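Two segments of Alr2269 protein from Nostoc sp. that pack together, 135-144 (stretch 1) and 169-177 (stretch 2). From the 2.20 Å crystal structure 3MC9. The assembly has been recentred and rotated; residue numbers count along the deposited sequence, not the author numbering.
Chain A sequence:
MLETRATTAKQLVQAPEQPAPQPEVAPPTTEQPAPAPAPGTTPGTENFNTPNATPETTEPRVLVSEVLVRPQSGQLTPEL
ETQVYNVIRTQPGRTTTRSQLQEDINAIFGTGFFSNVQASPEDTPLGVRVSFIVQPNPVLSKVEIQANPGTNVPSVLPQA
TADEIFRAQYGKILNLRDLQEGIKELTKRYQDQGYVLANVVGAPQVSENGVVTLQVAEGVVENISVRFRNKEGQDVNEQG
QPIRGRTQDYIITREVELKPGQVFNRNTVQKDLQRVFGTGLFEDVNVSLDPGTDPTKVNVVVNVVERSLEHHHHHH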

ATOM      1  N   GLN A 135       7.611  -6.236   0.971  1.00 41.03           N
ATOM      2  CA  GLN A 135       8.255  -5.352   1.933  1.00 42.18           C
ATOM      3  C   GLN A 135       7.149  -4.724   2.745  1.00 41.89           C
ATOM      4  O   GLN A 135       6.424  -3.868   2.242  1.00 41.85           O
ATOM      5  CB  GLN A 135       9.079  -4.280   1.220  1.00 42.75           C
ATOM      6  CG  GLN A 135       9.881  -3.353   2.144  1.00 45.36           C
ATOM      7  CD  GLN A 135      10.616  -4.076   3.275  1.00 48.29           C
ATOM      8  OE1 GLN A 135      10.326  -3.845   4.444  1.00 52.36           O
ATOM      9  NE2 GLN A 135      11.569  -4.936   2.932  1.00 48.73           N
ATOM     10  N   PRO A 136       6.974  -5.183   3.995  1.00 42.20           N
ATOM     11  CA  PRO A 136       5.938  -4.587   4.827  1.00 42.09           C
ATOM     12  C   PRO A 136       6.130  -3.081   4.989  1.00 42.29           C
ATOM     13  O   PRO A 136       7.260  -2.593   5.021  1.00 42.55           O
ATOM     14  CB  PRO A 136       6.108  -5.298   6.178  1.00 43.16           C
ATOM     15  CG  PRO A 136       6.840  -6.550   5.874  1.00 43.64           C
ATOM     16  CD  PRO A 136       7.676  -6.285   4.673  1.00 42.62           C
ATOM     17  N   ASN A 137       5.020  -2.355   5.078  1.00 41.85           N
ATOM     18  CA  ASN A 137       5.071  -0.917   5.372  1.00 42.13           C
ATOM     19  C   ASN A 137       5.719  -0.707   6.737  1.00 43.55           C
ATOM     20  O   ASN A 137       5.627  -1.580   7.604  1.00 44.18           O
ATOM     21  CB  ASN A 137       3.665  -0.324   5.419  1.00 41.66           C
ATOM     22  CG  ASN A 137       3.079  -0.049   4.040  1.00 39.88           C
ATOM     23  OD1 ASN A 137       3.781   0.348   3.111  1.00 40.46           O
ATOM     24  ND2 ASN A 137       1.778  -0.234   3.919  1.00 36.58           N
ATOM     25  N   PRO A 138       6.359   0.449   6.944  1.00 45.23           N
ATOM     26  CA  PRO A 138       6.855   0.733   8.280  1.00 45.82           C
ATOM     27  C   PRO A 138       5.711   1.106   9.213  1.00 44.70           C
ATOM     28  O   PRO A 138       4.588   1.332   8.751  1.00 43.56           O
ATOM     29  CB  PRO A 138       7.748   1.950   8.059  1.00 46.28           C
ATOM     30  CG  PRO A 138       7.070   2.686   6.963  1.00 45.22           C
ATOM     31  CD  PRO A 138       6.457   1.628   6.070  1.00 45.04           C
ATOM     32  N   VAL A 139       5.995   1.162  10.508  1.00 45.26           N
ATOM     33  CA  VAL A 139       5.020   1.629  11.499  1.00 44.89           C
ATOM     34  C   VAL A 139       4.763   3.108  11.227  1.00 44.13           C
ATOM     35  O   VAL A 139       5.700   3.870  11.036  1.00 43.86           O
ATOM     36  CB  VAL A 139       5.553   1.448  12.936  1.00 46.47           C
ATOM     37  CG1 VAL A 139       4.532   1.927  13.962  1.00 47.01           C
ATOM     38  CG2 VAL A 139       5.922  -0.019  13.190  1.00 46.97           C
ATOM     39  N   LEU A 140       3.493   3.505  11.159  1.00 43.85           N
ATOM     40  CA  LEU A 140       3.151   4.919  10.910  1.00 43.30           C
ATOM     41  C   LEU A 140       3.493   5.767  12.133  1.00 44.84           C
ATOM     42  O   LEU A 140       2.907   5.587  13.210  1.00 45.64           O
ATOM     43  CB  LEU A 140       1.670   5.072  10.549  1.00 41.93           C
ATOM     44  CG  LEU A 140       1.173   6.486  10.237  1.00 40.45           C
ATOM     45  CD1 LEU A 140       1.816   7.033   8.952  1.00 38.09           C
ATOM     46  CD2 LEU A 140      -0.332   6.500  10.130  1.00 36.88           C
ATOM     47  N   SER A 141       4.447   6.682  11.976  1.00 45.54           N
ATOM     48  CA  SER A 141       4.786   7.600  13.059  1.00 46.94           C
ATOM     49  C   SER A 141       3.981   8.889  12.929  1.00 46.91           C
ATOM     50  O   SER A 141       3.476   9.409  13.932  1.00 47.87           O
ATOM     51  CB  SER A 141       6.287   7.902  13.102  1.00 48.36           C
ATOM     52  OG  SER A 141       6.742   8.448  11.881  1.00 47.51           O
ATOM     53  N   LYS A 142       3.857   9.406  11.706  1.00 45.79           N
ATOM     54  CA  LYS A 142       3.025  10.579  11.487  1.00 44.92           C
ATOM     55  C   LYS A 142       2.622  10.876  10.037  1.00 42.74           C
ATOM     56  O   LYS A 142       3.220  10.366   9.089  1.00 41.78           O
ATOM     57  CB  LYS A 142       3.686  11.798  12.135  1.00 47.49           C
ATOM     58  CG  LYS A 142       4.471  12.706  11.240  1.00 49.41           C
ATOM     59  CD  LYS A 142       4.178  14.146  11.598  1.00 52.66           C
ATOM     60  CE  LYS A 142       5.225  14.772  12.474  1.00 55.92           C
ATOM     61  NZ  LYS A 142       4.919  16.229  12.593  1.00 58.36           N
ATOM     62  N   VAL A 143       1.564  11.678   9.899  1.00 41.06           N
ATOM     63  CA  VAL A 143       1.118  12.203   8.614  1.00 39.65           C
ATOM     64  C   VAL A 143       1.265  13.730   8.602  1.00 40.71           C
ATOM     65  O   VAL A 143       0.794  14.416   9.509  1.00 41.26           O
ATOM     66  CB  VAL A 143      -0.354  11.796   8.283  1.00 38.34           C
ATOM     67  CG1 VAL A 143      -0.800  12.404   6.968  1.00 35.23           C
ATOM     68  CG2 VAL A 143      -0.491  10.283   8.226  1.00 36.13           C
ATOM     69  N   GLU A 144       1.945  14.235   7.578  1.00 41.03           N
ATOM     70  CA  GLU A 144       2.118  15.666   7.341  1.00 42.19           C
ATOM     71  C   GLU A 144       1.414  16.072   6.052  1.00 40.71           C
ATOM     72  O   GLU A 144       1.488  15.347   5.066  1.00 40.06           O
ATOM     73  CB  GLU A 144       3.587  15.973   7.091  1.00 44.15           C
ATOM     74  CG  GLU A 144       4.471  16.005   8.283  1.00 48.78           C
ATOM     75  CD  GLU A 144       5.909  16.303   7.892  1.00 52.95           C
ATOM     76  OE1 GLU A 144       6.150  16.616   6.702  1.00 56.51           O
ATOM     77  OE2 GLU A 144       6.791  16.228   8.767  1.00 56.12           O
ATOM     78  N   GLN A 169      -4.108   5.885  13.847  1.00 46.53           N
ATOM     79  CA  GLN A 169      -3.310   4.914  13.096  1.00 45.49           C
ATOM     80  C   GLN A 169      -1.823   4.954  13.493  1.00 45.44           C
ATOM     81  O   GLN A 169      -1.050   4.111  13.071  1.00 44.80           O
ATOM     82  CB  GLN A 169      -3.473   5.146  11.581  1.00 43.90           C
ATOM     83  CG  GLN A 169      -4.935   5.190  11.080  1.00 42.89           C
ATOM     84  CD  GLN A 169      -5.054   5.537   9.590  1.00 40.78           C
ATOM     85  OE1 GLN A 169      -4.164   5.228   8.784  1.00 39.51           O
ATOM     86  NE2 GLN A 169      -6.162   6.193   9.219  1.00 35.57           N
ATOM     87  N   TYR A 170      -1.433   5.940  14.301  1.00 46.25           N
ATOM     88  CA  TYR A 170      -0.040   6.103  14.738  1.00 47.27           C
ATOM     89  C   TYR A 170       0.392   4.944  15.634  1.00 48.37           C
ATOM     90  O   TYR A 170      -0.393   4.457  16.437  1.00 49.12           O
ATOM     91  CB  TYR A 170       0.149   7.414  15.515  1.00 48.22           C
ATOM     92  CG  TYR A 170       0.058   8.701  14.698  1.00 48.24           C
ATOM     93  CD1 TYR A 170      -0.422   8.709  13.381  1.00 46.53           C
ATOM     94  CD2 TYR A 170       0.425   9.922  15.264  1.00 49.38           C
ATOM     95  CE1 TYR A 170      -0.495   9.887  12.652  1.00 46.43           C
ATOM     96  CE2 TYR A 170       0.340  11.108  14.541  1.00 49.50           C
ATOM     97  CZ  TYR A 170      -0.118  11.084  13.238  1.00 47.42           C
ATOM     98  OH  TYR A 170      -0.198  12.252  12.517  1.00 47.86           O
ATOM     99  N   GLY A 171       1.639   4.508  15.483  1.00 48.77           N
ATOM    100  CA  GLY A 171       2.209   3.449  16.334  1.00 50.44           C
ATOM    101  C   GLY A 171       1.866   2.036  15.876  1.00 50.36           C
ATOM    102  O   GLY A 171       2.178   1.064  16.556  1.00 51.83           O
ATOM    103  N   LYS A 172       1.219   1.929  14.719  1.00 49.23           N
ATOM    104  CA  LYS A 172       0.903   0.645  14.102  1.00 48.92           C
ATOM    105  C   LYS A 172       1.393   0.650  12.671  1.00 46.84           C
ATOM    106  O   LYS A 172       1.595   1.713  12.071  1.00 45.56           O
ATOM    107  CB  LYS A 172      -0.602   0.413  14.092  1.00 49.60           C
ATOM    108  CG  LYS A 172      -1.157  -0.200  15.373  1.00 52.82           C
ATOM    109  CD  LYS A 172      -2.666  -0.397  15.266  1.00 54.92           C
ATOM    110  CE  LYS A 172      -3.410   0.933  15.135  1.00 54.07           C
ATOM    111  NZ  LYS A 172      -4.830   0.711  14.786  1.00 55.03           N
ATOM    112  N   ILE A 173       1.559  -0.549  12.117  1.00 45.85           N
ATOM    113  CA  ILE A 173       2.010  -0.686  10.739  1.00 43.93           C
ATOM    114  C   ILE A 173       1.072   0.133   9.848  1.00 41.83           C
ATOM    115  O   ILE A 173      -0.138   0.145  10.049  1.00 41.13           O
ATOM    116  CB  ILE A 173       2.123  -2.178  10.285  1.00 45.22           C
ATOM    117  CG1 ILE A 173       2.635  -2.260   8.840  1.00 44.85           C
ATOM    118  CG2 ILE A 173       0.798  -2.940  10.454  1.00 44.29           C
ATOM    119  CD1 ILE A 173       2.698  -3.671   8.287  1.00 46.71           C
ATOM    120  N   LEU A 174       1.663   0.853   8.907  1.00 40.12           N
ATOM    121  CA  LEU A 174       0.928   1.693   7.982  1.00 38.77           C
ATOM    122  C   LEU A 174       0.085   0.813   7.087  1.00 38.88           C
ATOM    123  O   LEU A 174       0.606  -0.087   6.441  1.00 39.08           O
ATOM    124  CB  LEU A 174       1.884   2.545   7.128  1.00 37.77           C
ATOM    125  CG  LEU A 174       1.273   3.331   5.956  1.00 37.97           C
ATOM    126  CD1 LEU A 174       0.238   4.358   6.436  1.00 36.21           C
ATOM    127  CD2 LEU A 174       2.352   4.012   5.104  1.00 38.01           C
ATOM    128  N   ASN A 175      -1.219   1.074   7.067  1.00 38.59           N
ATOM    129  CA  ASN A 175      -2.095   0.473   6.073  1.00 39.24           C
ATOM    130  C   ASN A 175      -2.708   1.519   5.161  1.00 38.19           C
ATOM    131  O   ASN A 175      -3.420   2.414   5.617  1.00 37.09           O
ATOM    132  CB  ASN A 175      -3.197  -0.340   6.724  1.00 40.35           C
ATOM    133  CG  ASN A 175      -4.014  -1.120   5.705  1.00 41.93           C
ATOM    134  OD1 ASN A 175      -4.835  -0.552   5.007  1.00 39.66           O
ATOM    135  ND2 ASN A 175      -3.788  -2.435   5.632  1.00 43.45           N
ATOM    136  N   LEU A 176      -2.471   1.354   3.863  1.00 38.14           N
ATOM    137  CA  LEU A 176      -2.829   2.357   2.869  1.00 37.63           C
ATOM    138  C   LEU A 176      -4.332   2.479   2.629  1.00 38.33           C
ATOM    139  O   LEU A 176      -4.801   3.523   2.182  1.00 37.04           O
ATOM    140  CB  LEU A 176      -2.101   2.074   1.563  1.00 37.72           C
ATOM    141  CG  LEU A 176      -0.580   2.134   1.746  1.00 37.93           C
ATOM    142  CD1 LEU A 176       0.123   1.425   0.605  1.00 38.38           C
ATOM    143  CD2 LEU A 176      -0.088   3.590   1.886  1.00 35.86           C
ATOM    144  N   ARG A 177      -5.085   1.420   2.915  1.00 40.24           N
ATOM    145  CA  ARG A 177      -6.546   1.515   2.877  1.00 41.55           C
ATOM    146  C   ARG A 177      -7.054   2.406   4.007  1.00 40.64           C
ATOM    147  O   ARG A 177      -7.917   3.245   3.785  1.00 39.99           O
ATOM    148  CB  ARG A 177      -7.186   0.158   3.008  1.00 43.80           C
ATOM    149  CG  ARG A 177      -6.934  -0.744   1.826  1.00 48.17           C
ATOM    150  CD  ARG A 177      -7.536  -2.104   2.059  1.00 53.94           C
ATOM    151  NE  ARG A 177      -8.994  -2.103   1.917  1.00 59.81           N
ATOM    152  CZ  ARG A 177      -9.867  -2.553   2.826  1.00 64.58           C
ATOM    153  NH1 ARG A 177      -9.461  -3.055   3.996  1.00 65.30           N
ATOM    154  NH2 ARG A 177     -11.172  -2.513   2.559  1.00 66.71           N
TER

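The two stretches meet through both backbone and side chains, and together bury 652 Å². Stretch 1 leaves a strand at Pro136, runs through a loop, and enters another strand at Lys142. Stretch 2 opens with a type II turn from Gln169 to Lys172 and ends in the first residues of a helix. Between them, Val139 and Ile173 form a single beta bridge, with their CA atoms 3.9 Å apart.

Three backbone hydrogen bonds hold this region. Leu174 N donates to Pro138 O at 3.0 Å. Leu140 N donates to Lys172 O at 2.8 Å. These two bonds flank the bridged pair. Leu140 also uses its carbonyl: Gly171 N donates to Leu140 O at 2.8 Å. All three are close to straight, with angles at the hydrogen above 160°. Two CA-H...O contacts supplement them, Val139 CA to Lys172 O at 3.5 Å and Tyr170 CA to Leu140 O at 3.4 Å. Gly171 has a phi of 83°, a value that favours glycine, and its place in the turn presents its N to Leu140.

Asn137 extends the polar pairing with its side chain. Its CB points toward stretch 2, and Asn137 ND2 donates to Leu174 O at 2.8 Å. Leu174 is thus bound through both its backbone N and O. Asn137 is buried, and the bond gives its ND2 a partner there.

Leu140 and Leu174 both point toward the other stretch and are buried. Leu140 CD1 lies 4.0 Å from Leu174 CD1. Leu140 CD2 is 3.7 Å from Gln169 CB and 3.9 Å from Tyr170 CD1, and it is also 4.3 Å from Leu174 CD1. The Leu140 side chain spans from the turn to Leu174. Ile173 points away at CA-CB, yet its CG1 comes within 3.3 Å of Asn137 O, and its CD1 is 4.3 Å from Pro136 CB. On the surface, Val139 CG1 packs on the turn backbone, 3.3 Å from Gly171 C.

Tyr170 starts sideways, but its end comes nearer to stretch 1. Lys142 CA sits over one face of the ring, 4.0 Å from the ring centroid, in a CH-pi contact. Ser141 O lies over the same face, 3.4 Å from Tyr170 CD2. The hydroxyl reaches the strand: Val143 N donates to Tyr170 OH at 3.2 Å, nearly straight at 173°. The Lys142 CA-CB bond points sideways, and the end of its side chain leads away.

At the end of stretch 2, Asn175 caps the helix. Arg177 N donates to Asn175 OD1 at 2.9 Å, a weak bond with an angle of 128°.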